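Local coordinates for protein interleukin-15 receptor alpha chain (Mus musculus, PDB 2PSM) that serves as the receptor subunit that binds the cytokine interleukin-15 through its sushi domain, at residues T47-E52 / P67-I72. Sequence-based numbering, arbitrary orientation.
Sequences TSTLIE and PSLKCI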
loop_
_atom_site.group_PDB
_atom_site.type_symbol
_atom_site.label_atom_id
_atom_site.label_comp_id
_atom_site.label_asym_id
_atom_site.label_seq_id
_atom_site.Cartn_x
_atom_site.Cartn_y
_atom_site.Cartn_z
ATOM N N THR B 47 -4.948 -4.222 -0.188
ATOM C CA THR B 47 -4.961 -5.259 -1.215
ATOM C C THR B 47 -4.383 -4.685 -2.510
ATOM O O THR B 47 -4.392 -3.475 -2.721
ATOM C CB THR B 47 -6.402 -5.837 -1.470
ATOM O OG1 THR B 47 -7.253 -4.832 -2.037
ATOM C CG2 THR B 47 -7.014 -6.329 -0.154
ATOM N N SER B 48 -3.894 -5.570 -3.372
ATOM C CA SER B 48 -3.244 -5.194 -4.618
ATOM C C SER B 48 -3.984 -5.646 -5.878
ATOM O O SER B 48 -4.568 -6.731 -5.909
ATOM C CB SER B 48 -1.820 -5.780 -4.605
ATOM O OG SER B 48 -1.235 -5.828 -5.890
ATOM N N THR B 49 -3.957 -4.807 -6.909
ATOM C CA THR B 49 -4.597 -5.142 -8.185
ATOM C C THR B 49 -3.588 -5.843 -9.101
ATOM O O THR B 49 -3.918 -6.241 -10.216
ATOM C CB THR B 49 -5.066 -3.882 -8.944
ATOM O OG1 THR B 49 -3.955 -2.987 -9.117
ATOM C CG2 THR B 49 -6.185 -3.179 -8.200
ATOM N N LEU B 50 -2.362 -5.997 -8.618
ATOM C CA LEU B 50 -1.286 -6.577 -9.415
ATOM C C LEU B 50 -1.052 -8.082 -9.437
ATOM O O LEU B 50 -1.145 -8.747 -8.423
ATOM C CB LEU B 50 0.051 -5.934 -9.012
ATOM C CG LEU B 50 1.286 -6.464 -9.756
ATOM C CD1 LEU B 50 1.353 -5.822 -11.145
ATOM C CD2 LEU B 50 2.557 -6.142 -8.975
ATOM N N ILE B 51 -0.726 -8.590 -10.624
ATOM C CA ILE B 51 -0.339 -9.980 -10.805
ATOM C C ILE B 51 0.824 -9.915 -11.780
ATOM O O ILE B 51 0.830 -9.092 -12.694
ATOM C CB ILE B 51 -1.445 -10.878 -11.393
ATOM C CG1 ILE B 51 -1.950 -10.331 -12.731
ATOM C CG2 ILE B 51 -2.559 -11.045 -10.376
ATOM C CD1 ILE B 51 -2.976 -11.253 -13.381
ATOM N N GLU B 52 1.830 -10.750 -11.565
ATOM C CA GLU B 52 2.992 -10.765 -12.439
ATOM C C GLU B 52 3.205 -12.172 -12.961
ATOM O O GLU B 52 2.985 -13.142 -12.237
ATOM C CB GLU B 52 4.246 -10.322 -11.685
ATOM C CG GLU B 52 5.467 -10.187 -12.583
ATOM C CD GLU B 52 6.698 -9.720 -11.834
ATOM O OE1 GLU B 52 6.558 -8.827 -10.968
ATOM O OE2 GLU B 52 7.804 -10.234 -12.123
ATOM N N PRO B 67 -3.096 -13.013 -6.714
ATOM C CA PRO B 67 -3.584 -11.675 -6.370
ATOM C C PRO B 67 -4.187 -11.596 -4.968
ATOM O O PRO B 67 -4.756 -12.568 -4.469
ATOM C CB PRO B 67 -4.610 -11.394 -7.471
ATOM C CG PRO B 67 -5.187 -12.751 -7.736
ATOM C CD PRO B 67 -3.958 -13.648 -7.732
ATOM N N SER B 68 -4.047 -10.442 -4.327
ATOM C CA SER B 68 -4.604 -10.260 -2.992
ATOM C C SER B 68 -5.778 -9.304 -3.091
ATOM O O SER B 68 -6.408 -8.976 -2.087
ATOM C CB SER B 68 -3.557 -9.675 -2.041
ATOM O OG SER B 68 -3.232 -8.346 -2.408
ATOM N N LEU B 69 -6.069 -8.872 -4.314
ATOM C CA LEU B 69 -7.145 -7.929 -4.573
ATOM C C LEU B 69 -8.502 -8.261 -3.975
ATOM O O LEU B 69 -8.964 -9.401 -3.999
ATOM C CB LEU B 69 -7.338 -7.734 -6.077
ATOM C CG LEU B 69 -8.491 -6.780 -6.426
ATOM C CD1 LEU B 69 -8.166 -5.375 -5.903
ATOM C CD2 LEU B 69 -8.711 -6.762 -7.937
ATOM N N LYS B 70 -9.144 -7.222 -3.469
ATOM C CA LYS B 70 -10.472 -7.321 -2.898
ATOM C C LYS B 70 -11.180 -6.039 -3.325
ATOM O O LYS B 70 -10.736 -4.937 -2.992
ATOM C CB LYS B 70 -10.385 -7.417 -1.378
ATOM C CG LYS B 70 -11.678 -7.156 -0.633
ATOM C CD LYS B 70 -12.707 -8.255 -0.827
ATOM C CE LYS B 70 -13.908 -8.024 0.078
ATOM N NZ LYS B 70 -14.895 -9.137 -0.017
ATOM N N CYS B 71 -12.255 -6.185 -4.099
ATOM C CA CYS B 71 -13.015 -5.031 -4.559
ATOM C C CYS B 71 -14.288 -4.896 -3.736
ATOM O O CYS B 71 -15.170 -5.761 -3.790
ATOM C CB CYS B 71 -13.381 -5.178 -6.034
ATOM S SG CYS B 71 -11.993 -5.134 -7.207
ATOM N N ILE B 72 -14.384 -3.808 -2.977
ATOM C CA ILE B 72 -15.550 -3.567 -2.142
ATOM C C ILE B 72 -16.392 -2.397 -2.654
ATOM O O ILE B 72 -15.937 -1.590 -3.467
ATOM C CB ILE B 72 -15.142 -3.263 -0.686
ATOM C CG1 ILE B 72 -14.327 -1.967 -0.633
ATOM C CG2 ILE B 72 -14.331 -4.427 -0.120
ATOM C CD1 ILE B 72 -14.170 -1.379 0.769
HETATM O O HOH W 1 -2.765 -8.785 -6.194
#
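S48 and S68 meet where the segments 47-52 and 67-72 run roughly antiparallel: S48 N donates to S68 OG at 3.0 Å with an N-H...O angle of 153°. The S68 hydroxyl here accepts a backbone N-H. Beyond this pair, K70 N reaches T47 OG1 at 3.4 Å and 141°, a weak bond; the same oxygen is also hydrogen-bonded to K44 O.

No direct backbone-to-backbone hydrogen bond joins the segments. S48 O stands 3.1 Å from L69 N, but the angle is poor; S48 O is bonded by a water. This water donates to S48 O (2.7 Å) and L50 O and accepts from S68 N (2.8 Å), so three backbone groups are satisfied by one bridging molecule. S48 OG, anti to its backbone N (chi1 162°), accepts from L50 N at 3.0 Å, closing an ST turn. It is also hydrogen-bonded to an acidic side chain of the partner protein chain, which places this turn at the interface.

Apolar contacts flank the polar centre. I51 CG2 lies against P67 CB at 3.6 Å, the two side chains running alongside each other in the same direction, while T49 CG2 touches L69 CD1 and T47 CG2 touches K70 CB.

Within the sushi fold, T49 and I51 pair by backbone bonds with Y35 and E33 of strand 32-37. I51 and L69 both pack on Y35, and L69 also reaches A20. K70 and I72 pair with K44 and K42, next to the C37-C71 disulfide, so the contact bridges the four-stranded sheet and the small sheet of strands 41-43 and 71-73.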